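Local coordinates for protein neuraminidase (Influenza A virus, PDB 4GDI) that is a tetrameric neuraminidase-like surface glycoprotein of a bat virus, a beta-propeller whose diverged putative active site makes cleavage of terminal sialic acids uncertain, at residues A[310-324]-A[358-372]. Numbering follows the deposited sequence.
Sequences YELFSNKRTGRSGFF and TFCGINSPVQNINWD. With NO3 (nitrate ion), chain B.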
loop_
_atom_site.group_PDB
_atom_site.type_symbol
_atom_site.label_atom_id
_atom_site.label_comp_id
_atom_site.label_asym_id
_atom_site.label_seq_id
_atom_site.Cartn_x
_atom_site.Cartn_y
_atom_site.Cartn_z
ATOM N N TYR A 310 21.882 -31.817 -8.834
ATOM C CA TYR A 310 20.915 -31.454 -7.813
ATOM C C TYR A 310 19.498 -31.670 -8.309
ATOM O O TYR A 310 19.057 -31.031 -9.260
ATOM C CB TYR A 310 21.047 -29.986 -7.444
ATOM C CG TYR A 310 22.273 -29.599 -6.678
ATOM C CD1 TYR A 310 22.438 -29.977 -5.356
ATOM C CD2 TYR A 310 23.255 -28.804 -7.267
ATOM C CE1 TYR A 310 23.560 -29.594 -4.643
ATOM C CE2 TYR A 310 24.378 -28.417 -6.564
ATOM C CZ TYR A 310 24.527 -28.814 -5.253
ATOM O OH TYR A 310 25.647 -28.427 -4.558
ATOM N N GLU A 311 18.776 -32.551 -7.637
ATOM C CA GLU A 311 17.403 -32.807 -7.980
ATOM C C GLU A 311 16.593 -31.878 -7.105
ATOM O O GLU A 311 16.247 -32.222 -5.978
ATOM C CB GLU A 311 17.073 -34.274 -7.711
ATOM C CG GLU A 311 15.690 -34.696 -8.152
ATOM C CD GLU A 311 15.518 -36.208 -8.119
ATOM O OE1 GLU A 311 16.469 -36.926 -8.500
ATOM O OE2 GLU A 311 14.437 -36.679 -7.706
ATOM N N LEU A 312 16.323 -30.679 -7.613
ATOM C CA LEU A 312 15.640 -29.654 -6.827
ATOM C C LEU A 312 14.191 -30.045 -6.539
ATOM O O LEU A 312 13.672 -29.798 -5.444
ATOM C CB LEU A 312 15.683 -28.314 -7.554
ATOM C CG LEU A 312 17.076 -27.702 -7.723
ATOM C CD1 LEU A 312 16.963 -26.336 -8.442
ATOM C CD2 LEU A 312 17.776 -27.561 -6.371
ATOM N N PHE A 313 13.546 -30.647 -7.532
ATOM C CA PHE A 313 12.218 -31.228 -7.352
ATOM C C PHE A 313 12.235 -32.633 -7.956
ATOM O O PHE A 313 12.942 -32.872 -8.935
ATOM C CB PHE A 313 11.158 -30.382 -8.060
ATOM C CG PHE A 313 10.967 -29.013 -7.464
ATOM C CD1 PHE A 313 10.148 -28.825 -6.359
ATOM C CD2 PHE A 313 11.598 -27.908 -8.019
ATOM C CE1 PHE A 313 9.972 -27.555 -5.812
ATOM C CE2 PHE A 313 11.425 -26.641 -7.478
ATOM C CZ PHE A 313 10.612 -26.463 -6.376
ATOM N N SER A 314 11.459 -33.559 -7.397
ATOM C CA SER A 314 11.372 -34.906 -7.975
ATOM C C SER A 314 10.036 -35.142 -8.637
ATOM O O SER A 314 9.976 -35.568 -9.786
ATOM C CB SER A 314 11.589 -35.991 -6.923
ATOM O OG SER A 314 12.869 -35.883 -6.335
ATOM N N ASN A 315 8.963 -34.871 -7.905
ATOM C CA ASN A 315 7.623 -35.187 -8.372
ATOM C C ASN A 315 6.759 -33.973 -8.721
ATOM O O ASN A 315 5.844 -34.091 -9.529
ATOM C CB ASN A 315 6.912 -36.044 -7.324
ATOM C CG ASN A 315 7.557 -37.408 -7.161
ATOM O OD1 ASN A 315 7.778 -38.125 -8.142
ATOM N ND2 ASN A 315 7.886 -37.764 -5.925
ATOM N N LYS A 316 7.036 -32.816 -8.125
ATOM C CA LYS A 316 6.232 -31.624 -8.410
ATOM C C LYS A 316 6.219 -31.372 -9.905
ATOM O O LYS A 316 7.234 -31.546 -10.576
ATOM C CB LYS A 316 6.776 -30.389 -7.683
ATOM C CG LYS A 316 5.832 -29.820 -6.638
ATOM C CD LYS A 316 6.446 -28.617 -5.921
ATOM C CE LYS A 316 5.592 -28.165 -4.739
ATOM N NZ LYS A 316 4.122 -28.262 -5.023
ATOM N N ARG A 317 5.069 -30.975 -10.436
ATOM C CA ARG A 317 4.975 -30.665 -11.857
ATOM C C ARG A 317 5.602 -29.299 -12.116
ATOM O O ARG A 317 5.338 -28.335 -11.380
ATOM C CB ARG A 317 3.528 -30.666 -12.321
ATOM C CG ARG A 317 3.373 -30.497 -13.812
ATOM C CD ARG A 317 1.917 -30.626 -14.224
ATOM N NE ARG A 317 1.696 -30.252 -15.620
ATOM C CZ ARG A 317 1.616 -31.108 -16.634
ATOM N NH1 ARG A 317 1.729 -32.417 -16.432
ATOM N NH2 ARG A 317 1.416 -30.652 -17.860
ATOM N N THR A 318 6.451 -29.221 -13.135
ATOM C CA THR A 318 7.177 -27.973 -13.406
ATOM C C THR A 318 6.891 -27.514 -14.824
ATOM O O THR A 318 6.521 -28.329 -15.670
ATOM C CB THR A 318 8.693 -28.148 -13.172
ATOM O OG1 THR A 318 9.159 -29.276 -13.912
ATOM C CG2 THR A 318 8.983 -28.385 -11.689
ATOM N N GLY A 319 7.012 -26.209 -15.080
ATOM C CA GLY A 319 6.823 -25.695 -16.421
ATOM C C GLY A 319 8.001 -24.881 -16.951
ATOM O O GLY A 319 9.149 -25.321 -16.917
ATOM N N ARG A 320 7.692 -23.687 -17.450
ATOM C CA ARG A 320 8.685 -22.766 -18.021
ATOM C C ARG A 320 9.742 -22.388 -16.990
ATOM O O ARG A 320 9.475 -22.376 -15.782
ATOM C CB ARG A 320 7.980 -21.485 -18.519
ATOM C CG ARG A 320 6.976 -21.716 -19.692
ATOM C CD ARG A 320 6.076 -20.513 -19.983
ATOM N NE ARG A 320 6.834 -19.259 -20.105
ATOM C CZ ARG A 320 6.956 -18.350 -19.141
ATOM N NH1 ARG A 320 6.351 -18.517 -17.971
ATOM N NH2 ARG A 320 7.678 -17.253 -19.353
ATOM N N SER A 321 10.941 -22.062 -17.461
ATOM C CA SER A 321 11.954 -21.521 -16.568
ATOM C C SER A 321 12.869 -20.576 -17.346
ATOM O O SER A 321 12.974 -20.665 -18.569
ATOM C CB SER A 321 12.763 -22.665 -15.925
ATOM O OG SER A 321 13.401 -23.466 -16.916
ATOM N N GLY A 322 13.545 -19.671 -16.645
ATOM C CA GLY A 322 14.459 -18.762 -17.326
ATOM C C GLY A 322 15.216 -17.900 -16.355
ATOM O O GLY A 322 14.950 -17.930 -15.149
ATOM N N PHE A 323 16.155 -17.121 -16.884
ATOM C CA PHE A 323 17.061 -16.351 -16.052
ATOM C C PHE A 323 16.478 -15.044 -15.561
ATOM O O PHE A 323 15.650 -14.425 -16.230
ATOM C CB PHE A 323 18.308 -15.966 -16.855
ATOM C CG PHE A 323 19.145 -17.125 -17.286
ATOM C CD1 PHE A 323 19.817 -17.889 -16.355
ATOM C CD2 PHE A 323 19.317 -17.397 -18.640
ATOM C CE1 PHE A 323 20.607 -18.937 -16.757
ATOM C CE2 PHE A 323 20.102 -18.439 -19.047
ATOM C CZ PHE A 323 20.760 -19.203 -18.101
ATOM N N PHE A 324 16.943 -14.611 -14.396
ATOM C CA PHE A 324 16.930 -13.182 -14.064
ATOM C C PHE A 324 18.176 -12.847 -13.251
ATOM O O PHE A 324 18.808 -13.734 -12.662
ATOM C CB PHE A 324 15.663 -12.757 -13.318
ATOM C CG PHE A 324 15.591 -13.226 -11.876
ATOM C CD1 PHE A 324 15.065 -14.465 -11.556
ATOM C CD2 PHE A 324 15.992 -12.387 -10.843
ATOM C CE1 PHE A 324 14.961 -14.876 -10.224
ATOM C CE2 PHE A 324 15.907 -12.785 -9.511
ATOM C CZ PHE A 324 15.378 -14.030 -9.197
ATOM N N THR A 358 11.585 -18.952 -7.408
ATOM C CA THR A 358 12.865 -18.419 -7.868
ATOM C C THR A 358 13.995 -19.053 -7.070
ATOM O O THR A 358 13.826 -19.350 -5.889
ATOM C CB THR A 358 12.954 -16.886 -7.703
ATOM O OG1 THR A 358 12.771 -16.534 -6.332
ATOM C CG2 THR A 358 11.925 -16.165 -8.531
ATOM N N PHE A 359 15.136 -19.250 -7.736
ATOM C CA PHE A 359 16.314 -19.891 -7.160
ATOM C C PHE A 359 17.527 -19.066 -7.582
ATOM O O PHE A 359 17.608 -18.631 -8.720
ATOM C CB PHE A 359 16.506 -21.305 -7.715
ATOM C CG PHE A 359 15.555 -22.322 -7.166
ATOM C CD1 PHE A 359 14.274 -22.429 -7.661
ATOM C CD2 PHE A 359 15.955 -23.185 -6.157
ATOM C CE1 PHE A 359 13.404 -23.377 -7.158
ATOM C CE2 PHE A 359 15.093 -24.139 -5.659
ATOM C CZ PHE A 359 13.817 -24.232 -6.159
ATOM N N CYS A 360 18.468 -18.868 -6.679
ATOM C CA CYS A 360 19.691 -18.141 -7.018
ATOM C C CYS A 360 20.925 -19.000 -6.779
ATOM O O CYS A 360 20.933 -19.870 -5.899
ATOM C CB CYS A 360 19.778 -16.852 -6.209
ATOM S SG CYS A 360 18.527 -15.644 -6.667
ATOM N N GLY A 361 21.964 -18.761 -7.573
ATOM C CA GLY A 361 23.205 -19.494 -7.428
ATOM C C GLY A 361 23.922 -19.067 -6.165
ATOM O O GLY A 361 23.822 -17.920 -5.764
ATOM N N ILE A 362 24.615 -19.999 -5.515
ATOM C CA ILE A 362 25.433 -19.666 -4.348
ATOM C C ILE A 362 26.807 -20.249 -4.588
ATOM O O ILE A 362 26.946 -21.210 -5.326
ATOM C CB ILE A 362 24.869 -20.227 -3.021
ATOM C CG1 ILE A 362 24.672 -21.745 -3.126
ATOM C CG2 ILE A 362 23.549 -19.545 -2.659
ATOM C CD1 ILE A 362 24.396 -22.440 -1.802
ATOM N N ASN A 363 27.814 -19.674 -3.953
ATOM C CA ASN A 363 29.193 -20.088 -4.185
ATOM C C ASN A 363 29.658 -21.188 -3.234
ATOM O O ASN A 363 30.856 -21.373 -3.046
ATOM C CB ASN A 363 30.125 -18.881 -4.067
ATOM C CG ASN A 363 29.980 -18.159 -2.738
ATOM O OD1 ASN A 363 29.664 -18.771 -1.711
ATOM N ND2 ASN A 363 30.198 -16.847 -2.752
ATOM N N SER A 364 28.712 -21.909 -2.636
ATOM C CA SER A 364 29.035 -23.019 -1.749
ATOM C C SER A 364 28.149 -24.197 -2.067
ATOM O O SER A 364 26.995 -24.026 -2.438
ATOM C CB SER A 364 28.833 -22.629 -0.284
ATOM O OG SER A 364 29.622 -21.506 0.050
ATOM N N PRO A 365 28.685 -25.409 -1.925
ATOM C CA PRO A 365 27.821 -26.574 -2.130
ATOM C C PRO A 365 26.841 -26.746 -0.970
ATOM O O PRO A 365 27.121 -26.300 0.134
ATOM C CB PRO A 365 28.814 -27.736 -2.190
ATOM C CG PRO A 365 29.989 -27.265 -1.413
ATOM C CD PRO A 365 30.078 -25.791 -1.644
ATOM N N VAL A 366 25.692 -27.357 -1.238
ATOM C CA VAL A 366 24.726 -27.682 -0.202
ATOM C C VAL A 366 24.309 -29.105 -0.464
ATOM O O VAL A 366 24.712 -29.684 -1.469
ATOM C CB VAL A 366 23.482 -26.770 -0.263
ATOM C CG1 VAL A 366 23.819 -25.362 0.216
ATOM C CG2 VAL A 366 22.920 -26.742 -1.677
ATOM N N GLN A 367 23.505 -29.677 0.420
ATOM C CA GLN A 367 23.051 -31.039 0.214
ATOM C C GLN A 367 21.972 -31.083 -0.862
ATOM O O GLN A 367 21.412 -30.060 -1.237
ATOM C CB GLN A 367 22.565 -31.654 1.528
ATOM C CG GLN A 367 23.706 -32.061 2.442
ATOM C CD GLN A 367 24.619 -33.087 1.787
ATOM O OE1 GLN A 367 24.180 -34.180 1.427
ATOM N NE2 GLN A 367 25.888 -32.730 1.612
ATOM N N ASN A 368 21.715 -32.280 -1.374
ATOM C CA ASN A 368 20.763 -32.470 -2.449
ATOM C C ASN A 368 19.333 -32.467 -1.909
ATOM O O ASN A 368 18.612 -33.472 -1.992
ATOM C CB ASN A 368 21.084 -33.778 -3.179
ATOM C CG ASN A 368 20.354 -33.910 -4.494
ATOM O OD1 ASN A 368 19.827 -32.938 -5.028
ATOM N ND2 ASN A 368 20.317 -35.125 -5.026
ATOM N N ILE A 369 18.923 -31.326 -1.363
ATOM C CA ILE A 369 17.583 -31.190 -0.800
ATOM C C ILE A 369 16.515 -31.299 -1.873
ATOM O O ILE A 369 16.665 -30.777 -2.975
ATOM C CB ILE A 369 17.399 -29.862 -0.074
ATOM C CG1 ILE A 369 18.187 -29.867 1.225
ATOM C CG2 ILE A 369 15.921 -29.630 0.249
ATOM C CD1 ILE A 369 17.836 -28.723 2.133
ATOM N N ASN A 370 15.441 -32.000 -1.544
ATOM C CA ASN A 370 14.308 -32.121 -2.441
ATOM C C ASN A 370 13.233 -31.164 -1.954
ATOM O O ASN A 370 12.753 -31.284 -0.829
ATOM C CB ASN A 370 13.789 -33.551 -2.445
ATOM C CG ASN A 370 12.715 -33.771 -3.476
ATOM O OD1 ASN A 370 11.828 -32.937 -3.658
ATOM N ND2 ASN A 370 12.790 -34.896 -4.173
ATOM N N TRP A 371 12.877 -30.190 -2.783
ATOM C CA TRP A 371 11.948 -29.153 -2.351
ATOM C C TRP A 371 10.488 -29.522 -2.612
ATOM O O TRP A 371 9.616 -28.675 -2.459
ATOM C CB TRP A 371 12.291 -27.814 -3.018
ATOM C CG TRP A 371 13.588 -27.269 -2.534
ATOM C CD1 TRP A 371 14.809 -27.403 -3.132
ATOM C CD2 TRP A 371 13.811 -26.548 -1.322
ATOM N NE1 TRP A 371 15.777 -26.794 -2.374
ATOM C CE2 TRP A 371 15.191 -26.259 -1.255
ATOM C CE3 TRP A 371 12.979 -26.107 -0.289
ATOM C CZ2 TRP A 371 15.753 -25.543 -0.202
ATOM C CZ3 TRP A 371 13.542 -25.398 0.759
ATOM C CH2 TRP A 371 14.918 -25.123 0.794
ATOM N N ASP A 372 10.229 -30.770 -3.006
ATOM C CA ASP A 372 8.859 -31.256 -3.199
ATOM C C ASP A 372 8.042 -31.012 -1.935
ATOM O O ASP A 372 6.880 -30.597 -2.004
ATOM C CB ASP A 372 8.835 -32.761 -3.498
ATOM C CG ASP A 372 9.069 -33.086 -4.962
ATOM O OD1 ASP A 372 8.989 -32.179 -5.814
ATOM O OD2 ASP A 372 9.323 -34.274 -5.266
HETATM N N NO3 B . 6.444 -20.979 -23.387
HETATM O O1 NO3 B . 7.135 -19.840 -22.948
HETATM O O2 NO3 B . 5.204 -20.837 -24.035
HETATM O O3 NO3 B . 6.991 -22.249 -23.177
HETATM O O HOH W 1 16.941 -34.155 -4.355
#
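With CG turned anti to its carbonyl carbon (chi1 -84°), the Asp372 carboxylate reaches the corner at 314-316 and collects three successive backbone N-H groups. OD2 takes Asn315 N on its syn side at 2.7 Å and Ser314 N, 3.1 Å away, from above the carboxylate plane; OD1 receives Lys316 N at 3.1 Å, from the opposite face. The Asn368 side chain extends opposite to its own backbone N (chi1 -167°), which sets OD1 2.8 Å from Glu311 N, in the carbonyl plane and on a lone pair. Between these two side-chain grips, Trp371 N donates to Leu312 O in a nearly straight bond (2.8 Å). Asn370 OD1 accepts from Asp372 N, an Asx turn tying the Asp372 backbone to that side chain, and a water joins Glu311 O to Asn368 O.

Apolar groups fill the inner side. Leu312 CD1 lies over one face of the Phe359 ring, 4.2 Å from its centroid, a CH-pi contact, while the Phe313 ring meets Phe359 rim to rim with planes at 86°. Phe313 CE1 also touches Trp371 CB at 3.6 Å. Beyond the segments, Lys316 NZ pairs with Glu76 of the second subunit, and Trp371 packs on Asn117 of that subunit.

The C-terminal tail is thus bound to the link between two propeller blades, and the backbone N-H groups converging on Asp372 would probably stabilise its negative charge.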